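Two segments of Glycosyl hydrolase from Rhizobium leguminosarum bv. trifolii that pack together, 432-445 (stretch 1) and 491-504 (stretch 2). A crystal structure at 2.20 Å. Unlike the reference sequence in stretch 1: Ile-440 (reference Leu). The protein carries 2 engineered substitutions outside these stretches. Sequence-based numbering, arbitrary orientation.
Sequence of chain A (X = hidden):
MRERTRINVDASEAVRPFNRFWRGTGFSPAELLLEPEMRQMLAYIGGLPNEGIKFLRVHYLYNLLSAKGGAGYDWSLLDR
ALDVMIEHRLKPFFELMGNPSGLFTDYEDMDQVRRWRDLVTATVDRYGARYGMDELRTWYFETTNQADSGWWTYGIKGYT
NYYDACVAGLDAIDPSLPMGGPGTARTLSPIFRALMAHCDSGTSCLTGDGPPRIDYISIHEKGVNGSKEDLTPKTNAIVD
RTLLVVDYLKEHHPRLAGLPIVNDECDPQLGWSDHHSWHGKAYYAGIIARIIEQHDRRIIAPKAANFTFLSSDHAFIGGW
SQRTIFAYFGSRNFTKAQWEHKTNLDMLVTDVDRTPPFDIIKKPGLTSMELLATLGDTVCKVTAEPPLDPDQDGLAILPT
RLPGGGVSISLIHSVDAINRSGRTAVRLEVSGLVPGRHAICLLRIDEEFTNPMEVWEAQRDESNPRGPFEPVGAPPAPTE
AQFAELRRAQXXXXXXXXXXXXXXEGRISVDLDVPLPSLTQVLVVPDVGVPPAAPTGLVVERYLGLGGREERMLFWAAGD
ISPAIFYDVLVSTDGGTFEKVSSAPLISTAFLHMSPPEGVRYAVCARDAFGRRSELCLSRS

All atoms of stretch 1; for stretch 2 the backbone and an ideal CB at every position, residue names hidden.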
ATOM      1  N   GLY A 432      -7.831 -26.558 -15.647  1.00 44.45           N
ATOM      2  CA  GLY A 432      -7.960 -27.204 -14.333  1.00 44.13           C
ATOM      3  C   GLY A 432      -9.008 -26.547 -13.479  1.00 43.12           C
ATOM      4  O   GLY A 432      -8.938 -26.641 -12.281  1.00 47.33           O
ATOM      5  N   LEU A 433      -9.964 -25.831 -14.073  1.00 43.48           N
ATOM      6  CA  LEU A 433     -10.980 -25.146 -13.253  1.00 44.51           C
ATOM      7  C   LEU A 433     -12.058 -26.194 -12.978  1.00 45.81           C
ATOM      8  O   LEU A 433     -12.191 -27.130 -13.749  1.00 44.83           O
ATOM      9  CB  LEU A 433     -11.639 -23.995 -14.022  1.00 42.81           C
ATOM     10  CG  LEU A 433     -10.746 -22.779 -14.372  1.00 42.40           C
ATOM     11  CD1 LEU A 433     -11.417 -21.945 -15.449  1.00 41.24           C
ATOM     12  CD2 LEU A 433     -10.434 -21.984 -13.142  1.00 40.12           C
ATOM     13  N   VAL A 434     -12.869 -25.981 -11.962  1.00 48.80           N
ATOM     14  CA  VAL A 434     -14.010 -26.859 -11.706  1.00 52.43           C
ATOM     15  C   VAL A 434     -15.100 -26.550 -12.720  1.00 54.40           C
ATOM     16  O   VAL A 434     -15.528 -25.394 -12.824  1.00 52.83           O
ATOM     17  CB  VAL A 434     -14.599 -26.633 -10.308  1.00 56.29           C
ATOM     18  CG1 VAL A 434     -15.851 -27.514 -10.115  1.00 58.40           C
ATOM     19  CG2 VAL A 434     -13.527 -26.894  -9.259  1.00 56.25           C
ATOM     20  N   PRO A 435     -15.572 -27.565 -13.459  1.00 58.06           N
ATOM     21  CA  PRO A 435     -16.587 -27.218 -14.469  1.00 59.76           C
ATOM     22  C   PRO A 435     -17.851 -26.545 -13.931  1.00 55.81           C
ATOM     23  O   PRO A 435     -18.189 -26.713 -12.777  1.00 57.17           O
ATOM     24  CB  PRO A 435     -16.836 -28.559 -15.183  1.00 64.87           C
ATOM     25  CG  PRO A 435     -15.470 -29.202 -15.144  1.00 64.20           C
ATOM     26  CD  PRO A 435     -15.021 -28.915 -13.715  1.00 62.21           C
ATOM     27  N   GLY A 436     -18.476 -25.726 -14.780  1.00 53.35           N
ATOM     28  CA  GLY A 436     -19.473 -24.737 -14.362  1.00 48.84           C
ATOM     29  C   GLY A 436     -19.080 -23.395 -14.947  1.00 48.14           C
ATOM     30  O   GLY A 436     -17.968 -23.258 -15.454  1.00 51.87           O
ATOM     31  N   ARG A 437     -20.000 -22.445 -14.906  1.00 43.46           N
ATOM     32  CA  ARG A 437     -19.827 -21.109 -15.447  1.00 44.81           C
ATOM     33  C   ARG A 437     -18.736 -20.376 -14.669  1.00 38.95           C
ATOM     34  O   ARG A 437     -18.690 -20.401 -13.425  1.00 37.01           O
ATOM     35  CB  ARG A 437     -21.026 -20.198 -15.200  1.00 48.38           C
ATOM     36  CG  ARG A 437     -22.270 -20.297 -16.019  1.00 55.70           C
ATOM     37  CD  ARG A 437     -23.407 -19.661 -15.195  1.00 59.10           C
ATOM     38  NE  ARG A 437     -23.845 -18.357 -15.665  1.00 59.32           N
ATOM     39  CZ  ARG A 437     -24.401 -17.395 -14.912  1.00 59.46           C
ATOM     40  NH1 ARG A 437     -24.566 -17.514 -13.600  1.00 54.83           N
ATOM     41  NH2 ARG A 437     -24.758 -16.251 -15.486  1.00 60.95           N
ATOM     42  N   HIS A 438     -17.972 -19.605 -15.401  1.00 37.52           N
ATOM     43  CA  HIS A 438     -17.011 -18.678 -14.812  1.00 36.69           C
ATOM     44  C   HIS A 438     -17.133 -17.356 -15.497  1.00 36.17           C
ATOM     45  O   HIS A 438     -17.481 -17.277 -16.698  1.00 37.89           O
ATOM     46  CB  HIS A 438     -15.606 -19.220 -15.009  1.00 38.31           C
ATOM     47  CG  HIS A 438     -15.324 -20.423 -14.194  1.00 39.23           C
ATOM     48  ND1 HIS A 438     -14.661 -20.367 -12.984  1.00 43.33           N
ATOM     49  CD2 HIS A 438     -15.634 -21.716 -14.391  1.00 40.85           C
ATOM     50  CE1 HIS A 438     -14.552 -21.586 -12.488  1.00 41.67           C
ATOM     51  NE2 HIS A 438     -15.149 -22.419 -13.311  1.00 41.73           N
ATOM     52  N   ALA A 439     -16.760 -16.325 -14.763  1.00 34.32           N
ATOM     53  CA  ALA A 439     -16.674 -14.964 -15.295  1.00 33.29           C
ATOM     54  C   ALA A 439     -15.197 -14.562 -15.372  1.00 32.80           C
ATOM     55  O   ALA A 439     -14.389 -14.885 -14.470  1.00 32.36           O
ATOM     56  CB  ALA A 439     -17.434 -14.008 -14.411  1.00 31.96           C
ATOM     57  N   ILE A 440     -14.849 -13.918 -16.484  1.00 32.24           N
ATOM     58  CA  ILE A 440     -13.498 -13.422 -16.732  1.00 33.17           C
ATOM     59  C   ILE A 440     -13.535 -11.896 -16.629  1.00 31.78           C
ATOM     60  O   ILE A 440     -14.262 -11.272 -17.401  1.00 32.81           O
ATOM     61  CB  ILE A 440     -13.000 -13.849 -18.110  1.00 34.48           C
ATOM     62  CG1 ILE A 440     -13.082 -15.376 -18.251  1.00 36.13           C
ATOM     63  CG2 ILE A 440     -11.550 -13.369 -18.336  1.00 34.12           C
ATOM     64  CD1 ILE A 440     -12.848 -15.855 -19.701  1.00 38.78           C
ATOM     65  N   CYS A 441     -12.784 -11.326 -15.671  1.00 31.45           N
ATOM     66  CA  CYS A 441     -12.659  -9.896 -15.453  1.00 33.03           C
ATOM     67  C   CYS A 441     -11.223  -9.518 -15.745  1.00 33.51           C
ATOM     68  O   CYS A 441     -10.312 -10.145 -15.206  1.00 32.48           O
ATOM     69  CB  CYS A 441     -12.970  -9.476 -13.990  1.00 36.22           C
ATOM     70  SG  CYS A 441     -14.482 -10.266 -13.376  1.00 43.99           S
ATOM     71  N   LEU A 442     -11.039  -8.528 -16.628  1.00 31.55           N
ATOM     72  CA  LEU A 442      -9.726  -8.065 -17.018  1.00 31.33           C
ATOM     73  C   LEU A 442      -9.564  -6.612 -16.604  1.00 29.92           C
ATOM     74  O   LEU A 442     -10.258  -5.756 -17.116  1.00 31.75           O
ATOM     75  CB  LEU A 442      -9.556  -8.193 -18.519  1.00 30.37           C
ATOM     76  CG  LEU A 442      -9.887  -9.562 -19.102  1.00 32.28           C
ATOM     77  CD1 LEU A 442     -10.003  -9.457 -20.609  1.00 33.58           C
ATOM     78  CD2 LEU A 442      -8.884 -10.626 -18.693  1.00 33.28           C
ATOM     79  N   LEU A 443      -8.684  -6.351 -15.658  1.00 29.63           N
ATOM     80  CA  LEU A 443      -8.391  -4.999 -15.204  1.00 29.99           C
ATOM     81  C   LEU A 443      -7.002  -4.577 -15.751  1.00 29.76           C
ATOM     82  O   LEU A 443      -6.083  -5.402 -15.789  1.00 28.06           O
ATOM     83  CB  LEU A 443      -8.354  -4.971 -13.697  1.00 31.40           C
ATOM     84  CG  LEU A 443      -9.633  -5.363 -12.998  1.00 33.38           C
ATOM     85  CD1 LEU A 443      -9.353  -5.707 -11.558  1.00 34.86           C
ATOM     86  CD2 LEU A 443     -10.572  -4.168 -13.057  1.00 35.55           C
ATOM     87  N   ARG A 444      -6.864  -3.304 -16.120  1.00 28.02           N
ATOM     88  CA  ARG A 444      -5.669  -2.803 -16.783  1.00 29.09           C
ATOM     89  C   ARG A 444      -5.303  -1.425 -16.304  1.00 28.35           C
ATOM     90  O   ARG A 444      -6.165  -0.523 -16.202  1.00 29.21           O
ATOM     91  CB  ARG A 444      -5.906  -2.750 -18.301  1.00 29.54           C
ATOM     92  CG  ARG A 444      -4.834  -2.111 -19.191  1.00 29.76           C
ATOM     93  CD  ARG A 444      -3.497  -2.783 -19.102  1.00 30.05           C
ATOM     94  NE  ARG A 444      -3.494  -4.132 -19.623  1.00 30.34           N
ATOM     95  CZ  ARG A 444      -3.567  -4.461 -20.926  1.00 30.01           C
ATOM     96  NH1 ARG A 444      -3.689  -3.552 -21.878  1.00 30.35           N
ATOM     97  NH2 ARG A 444      -3.523  -5.731 -21.275  1.00 30.83           N
ATOM     98  N   ILE A 445      -4.020  -1.290 -16.011  1.00 27.24           N
ATOM     99  CA  ILE A 445      -3.366  -0.024 -15.825  1.00 27.52           C
ATOM    100  C   ILE A 445      -2.324   0.131 -16.955  1.00 28.38           C
ATOM    101  O   ILE A 445      -1.352  -0.601 -17.001  1.00 26.71           O
ATOM    102  CB  ILE A 445      -2.643   0.105 -14.460  1.00 26.70           C
ATOM    103  CG1 ILE A 445      -3.608  -0.202 -13.325  1.00 26.71           C
ATOM    104  CG2 ILE A 445      -2.094   1.530 -14.312  1.00 26.40           C
ATOM    105  CD1 ILE A 445      -2.942  -0.389 -11.988  1.00 27.23           C
ATOM    106  N   UNK A 491     -10.137   5.101 -11.442  1.00 32.31           N
ATOM    107  CA  UNK A 491     -10.522   3.797 -10.910  1.00 33.22           C
ATOM    108  C   UNK A 491      -9.965   2.651 -11.751  1.00 31.56           C
ATOM    109  O   UNK A 491      -9.998   2.718 -12.982  1.00 30.93           O
ATOM    110  CB  UNK A 491     -12.046   3.691 -10.833  1.00 33.22           C
ATOM    111  N   UNK A 492      -9.480   1.586 -11.092  1.00 31.87           N
ATOM    112  CA  UNK A 492      -8.988   0.403 -11.847  1.00 32.32           C
ATOM    113  C   UNK A 492     -10.038   0.012 -12.881  1.00 31.90           C
ATOM    114  O   UNK A 492     -11.204  -0.247 -12.549  1.00 31.94           O
ATOM    115  CB  UNK A 492      -8.692  -0.773 -10.915  1.00 32.32           C
ATOM    116  N   UNK A 493      -9.619   0.033 -14.121  1.00 30.68           N
ATOM    117  CA  UNK A 493     -10.508  -0.025 -15.248  1.00 31.30           C
ATOM    118  C   UNK A 493     -10.597  -1.418 -15.865  1.00 30.59           C
ATOM    119  O   UNK A 493      -9.586  -2.103 -16.066  1.00 27.69           O
ATOM    120  CB  UNK A 493     -10.058   0.986 -16.304  1.00 31.30           C
ATOM    121  N   UNK A 494     -11.813  -1.794 -16.238  1.00 30.45           N
ATOM    122  CA  UNK A 494     -12.018  -2.966 -17.079  1.00 31.05           C
ATOM    123  C   UNK A 494     -11.501  -2.747 -18.515  1.00 31.10           C
ATOM    124  O   UNK A 494     -11.923  -1.838 -19.225  1.00 32.09           O
ATOM    125  CB  UNK A 494     -13.505  -3.326 -17.107  1.00 31.05           C
ATOM    126  N   UNK A 495     -10.634  -3.639 -18.942  1.00 30.38           N
ATOM    127  CA  UNK A 495     -10.037  -3.618 -20.249  1.00 32.23           C
ATOM    128  C   UNK A 495     -11.111  -3.938 -21.297  1.00 33.10           C
ATOM    129  O   UNK A 495     -11.124  -3.351 -22.382  1.00 31.94           O
ATOM    130  CB  UNK A 495      -8.872  -4.606 -20.326  1.00 32.23           C
ATOM    131  N   UNK A 496     -11.971  -4.891 -20.962  1.00 32.40           N
ATOM    132  CA  UNK A 496     -13.166  -5.218 -21.753  1.00 33.66           C
ATOM    133  C   UNK A 496     -14.296  -5.532 -20.772  1.00 34.69           C
ATOM    134  O   UNK A 496     -14.038  -5.800 -19.577  1.00 32.39           O
ATOM    135  CB  UNK A 496     -12.912  -6.393 -22.700  1.00 33.66           C
ATOM    136  N   UNK A 497     -15.530  -5.533 -21.277  1.00 36.93           N
ATOM    137  CA  UNK A 497     -16.642  -5.933 -20.427  1.00 36.68           C
ATOM    138  C   UNK A 497     -16.467  -7.364 -19.948  1.00 35.15           C
ATOM    139  O   UNK A 497     -15.857  -8.184 -20.615  1.00 33.70           O
ATOM    140  CB  UNK A 497     -17.969  -5.783 -21.173  1.00 36.68           C
ATOM    141  N   UNK A 498     -16.879  -7.601 -18.721  1.00 35.18           N
ATOM    142  CA  UNK A 498     -16.732  -8.925 -18.119  1.00 36.37           C
ATOM    143  C   UNK A 498     -17.419  -9.940 -19.053  1.00 36.62           C
ATOM    144  O   UNK A 498     -18.504  -9.696 -19.558  1.00 35.06           O
ATOM    145  CB  UNK A 498     -17.330  -8.966 -16.711  1.00 36.37           C
ATOM    146  N   UNK A 499     -16.773 -11.051 -19.306  1.00 36.87           N
ATOM    147  CA  UNK A 499     -17.452 -12.098 -20.025  1.00 39.88           C
ATOM    148  C   UNK A 499     -17.734 -13.346 -19.168  1.00 37.76           C
ATOM    149  O   UNK A 499     -16.949 -13.717 -18.296  1.00 37.95           O
ATOM    150  CB  UNK A 499     -16.619 -12.485 -21.249  1.00 39.88           C
ATOM    151  N   UNK A 500     -18.882 -13.951 -19.396  1.00 34.12           N
ATOM    152  CA  UNK A 500     -19.252 -15.158 -18.699  1.00 34.35           C
ATOM    153  C   UNK A 500     -19.129 -16.330 -19.669  1.00 33.88           C
ATOM    154  O   UNK A 500     -19.629 -16.297 -20.798  1.00 32.83           O
ATOM    155  CB  UNK A 500     -20.667 -15.052 -18.126  1.00 34.35           C
ATOM    156  N   UNK A 501     -18.440 -17.366 -19.249  1.00 35.89           N
ATOM    157  CA  UNK A 501     -18.127 -18.489 -20.144  1.00 38.13           C
ATOM    158  C   UNK A 501     -18.682 -19.772 -19.477  1.00 41.36           C
ATOM    159  O   UNK A 501     -18.470 -20.030 -18.276  1.00 36.46           O
ATOM    160  CB  UNK A 501     -16.623 -18.595 -20.402  1.00 38.13           C
ATOM    161  N   UNK A 502     -19.399 -20.556 -20.254  1.00 47.08           N
ATOM    162  CA  UNK A 502     -19.905 -21.857 -19.790  1.00 59.62           C
ATOM    163  C   UNK A 502     -18.808 -22.880 -20.004  1.00 67.44           C
ATOM    164  O   UNK A 502     -18.814 -23.551 -21.028  1.00 72.49           O
ATOM    165  CB  UNK A 502     -21.185 -22.264 -20.522  1.00 59.62           C
ATOM    166  N   UNK A 503     -17.875 -23.005 -19.052  1.00 80.22           N
ATOM    167  CA  UNK A 503     -16.663 -23.868 -19.222  1.00 85.57           C
ATOM    168  C   UNK A 503     -16.824 -25.246 -18.534  1.00 81.64           C
ATOM    169  O   UNK A 503     -16.261 -25.538 -17.450  1.00 73.34           O
ATOM    170  CB  UNK A 503     -15.434 -23.160 -18.650  1.00 85.57           C
ATOM    171  N   UNK A 504     -17.688 -26.018 -19.183  1.00 76.69           N
ATOM    172  CA  UNK A 504     -17.758 -27.487 -19.168  1.00 80.61           C
ATOM    173  C   UNK A 504     -16.422 -28.289 -19.141  1.00 77.30           C
ATOM    174  O   UNK A 504     -16.363 -29.347 -18.534  1.00 76.45           O
ATOM    175  CB  UNK A 504     -18.541 -27.921 -20.409  1.00 80.61           C
TER

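Stretch 2 runs antiparallel to stretch 1 in two short ladders, with a two-residue register shift between them.

Position 491 has nothing of stretch 1 within reach of its CB, so the contact sets no rule; it is Glu-491. At 492 phi is -49° and CB lies sideways, 4.4 Å from Leu-443 CD2; a compact apolar residue or proline would suit, and Pro-492 fits.

Position 493 gives its carbonyl to Arg-444 (Arg-444 N to O of 493, 3.0 Å). CB sits 4.2 Å from Arg-444 O, and small or medium residues would do; Ala-493 is deposited. Position 494 lies on the Leu-443 side of the sheet, where a branched apolar chain could bend back: Leu-494 does so, CD2 reaching Leu-443 CD2 at 3.9 Å.

At 495 CB points toward stretch 1, 4.0 Å from Arg-444 CB, while its N donates to Leu-442 O (2.8 Å). Any apolar chain with some length suits. Leu-495 lays CD1 over one face of the Arg-444 guanidinium, 3.7 Å from NH1.

Position 496 points sideways, CB 4.7 Å from Leu-442 CD1, and tolerates many residues; in His-496 the ring edge meets that methyl, CD2 to Leu-442 CD1 being 3.9 Å. Water 2 bridges Leu-442 N (2.8 Å) and His-496 O (2.6 Å). At 497 CB points away and phi is -61°, compatible with proline: Pro-497.

Position 498 has CB 4.6 Å from Cys-441 SG, inviting an aliphatic chain. Ile-498 sets CG1 3.8 Å from Cys-441 SG and CG2 4.0 Å from Ala-439 CB.

Position 499 pairs with Ile-440 through Ile-440 N to O of 499 (2.8 Å) and N of 499 to Ile-440 O (3.2 Å). A small polar or beta-branched residue would suit; Ser-499 places OG 4.0 Å from Ile-440 CB.

Position 500 shares its side of the sheet with Ala-439 and Arg-437, favouring a beta-branched or longer chain, even an acid. Val-500 puts CG2 4.3 Å from Ala-439 CB and CG1 3.8 Å from Arg-437 NE. Position 501 makes two backbone hydrogen bonds with His-438, N to His-438 O (2.7 Å) and His-438 N to O of 501 (2.9 Å). CB lies 4.7 Å from Ile-440 CD1, so an aliphatic chain suits; Val-501 brings CG2 to 3.8 Å from Ile-440 CD1.

At 502 CB is 5.0 Å from Arg-437 CG, so small, polar or aliphatic residues would do; it is Ala-502. At 503 CB faces a niche between Gly-436 O, His-438 CD2 and Leu-433 CD1, where a small side chain fits: Cys-503 SG lies 3.1 Å from His-438 CD2 and 4.0 Å from Leu-433 CD1. Position 504 points away, suiting polar residues such as Asp-504.

Stretch 2, residues 491-504: EPALLHPISVVACD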
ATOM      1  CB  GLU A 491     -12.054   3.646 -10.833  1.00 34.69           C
ATOM      2  CG  GLU A 491     -12.796   4.688  -9.971  1.00 35.21           C
ATOM      3  CD  GLU A 491     -12.280   4.839  -8.546  1.00 36.84           C
ATOM      4  OE1 GLU A 491     -11.640   3.885  -8.006  1.00 36.32           O
ATOM      5  OE2 GLU A 491     -12.562   5.930  -7.935  1.00 39.86           O
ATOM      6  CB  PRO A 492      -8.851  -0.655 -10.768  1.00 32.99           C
ATOM      7  CG  PRO A 492      -8.489   0.123  -9.563  1.00 31.96           C
ATOM      8  CD  PRO A 492      -9.264   1.424  -9.651  1.00 31.20           C
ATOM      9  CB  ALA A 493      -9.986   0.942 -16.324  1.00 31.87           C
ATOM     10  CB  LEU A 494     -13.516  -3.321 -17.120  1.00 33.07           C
ATOM     11  CG  LEU A 494     -14.031  -3.862 -15.752  1.00 33.83           C
ATOM     12  CD1 LEU A 494     -15.549  -3.918 -15.674  1.00 36.99           C
ATOM     13  CD2 LEU A 494     -13.462  -5.231 -15.456  1.00 34.07           C
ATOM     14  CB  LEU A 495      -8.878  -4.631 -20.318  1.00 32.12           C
ATOM     15  CG  LEU A 495      -8.142  -4.706 -21.660  1.00 33.53           C
ATOM     16  CD1 LEU A 495      -7.369  -3.427 -21.986  1.00 33.19           C
ATOM     17  CD2 LEU A 495      -7.201  -5.909 -21.646  1.00 34.57           C
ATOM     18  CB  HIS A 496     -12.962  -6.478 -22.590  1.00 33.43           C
ATOM     19  CG  HIS A 496     -11.831  -6.374 -23.538  1.00 33.63           C
ATOM     20  ND1 HIS A 496     -11.874  -5.549 -24.638  1.00 34.41           N
ATOM     21  CD2 HIS A 496     -10.599  -6.933 -23.527  1.00 33.59           C
ATOM     22  CE1 HIS A 496     -10.711  -5.601 -25.263  1.00 33.38           C
ATOM     23  NE2 HIS A 496      -9.926  -6.434 -24.615  1.00 33.54           N
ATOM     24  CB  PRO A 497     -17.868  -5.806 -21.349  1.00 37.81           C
ATOM     25  CG  PRO A 497     -17.495  -4.673 -22.258  1.00 40.26           C
ATOM     26  CD  PRO A 497     -16.004  -4.888 -22.536  1.00 38.20           C
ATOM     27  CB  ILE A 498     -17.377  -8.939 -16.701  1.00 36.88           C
ATOM     28  CG1 ILE A 498     -16.544  -8.064 -15.738  1.00 38.19           C
ATOM     29  CG2 ILE A 498     -17.530 -10.360 -16.152  1.00 37.25           C
ATOM     30  CD1 ILE A 498     -17.255  -7.782 -14.421  1.00 39.55           C
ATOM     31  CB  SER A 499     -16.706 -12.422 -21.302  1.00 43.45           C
ATOM     32  OG  SER A 499     -15.392 -12.655 -21.127  1.00 42.91           O
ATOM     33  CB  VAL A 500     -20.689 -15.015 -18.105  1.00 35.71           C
ATOM     34  CG1 VAL A 500     -21.162 -16.287 -17.440  1.00 35.91           C
ATOM     35  CG2 VAL A 500     -20.735 -13.875 -17.109  1.00 36.29           C
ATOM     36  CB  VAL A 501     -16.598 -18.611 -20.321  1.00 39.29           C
ATOM     37  CG1 VAL A 501     -16.250 -19.848 -21.113  1.00 43.70           C
ATOM     38  CG2 VAL A 501     -16.050 -17.394 -21.085  1.00 36.81           C
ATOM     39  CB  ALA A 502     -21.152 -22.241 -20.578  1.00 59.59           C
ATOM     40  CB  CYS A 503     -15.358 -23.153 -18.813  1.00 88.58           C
ATOM     41  SG  CYS A 503     -14.888 -23.111 -17.053  1.00 95.66           S
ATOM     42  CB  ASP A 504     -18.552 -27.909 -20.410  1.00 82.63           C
ATOM     43  CG  ASP A 504     -18.079 -27.181 -21.676  1.00 89.89           C
ATOM     44  OD1 ASP A 504     -17.569 -26.031 -21.562  1.00 92.68           O
ATOM     45  OD2 ASP A 504     -18.193 -27.755 -22.782  1.00 95.47           O
TER
HETATM   46  O   HOH W   1     -13.698  -9.952 -20.233  1.00 43.16           O
HETATM   47  O   HOH W   2     -13.276  -7.950 -18.236  1.00 32.00           O
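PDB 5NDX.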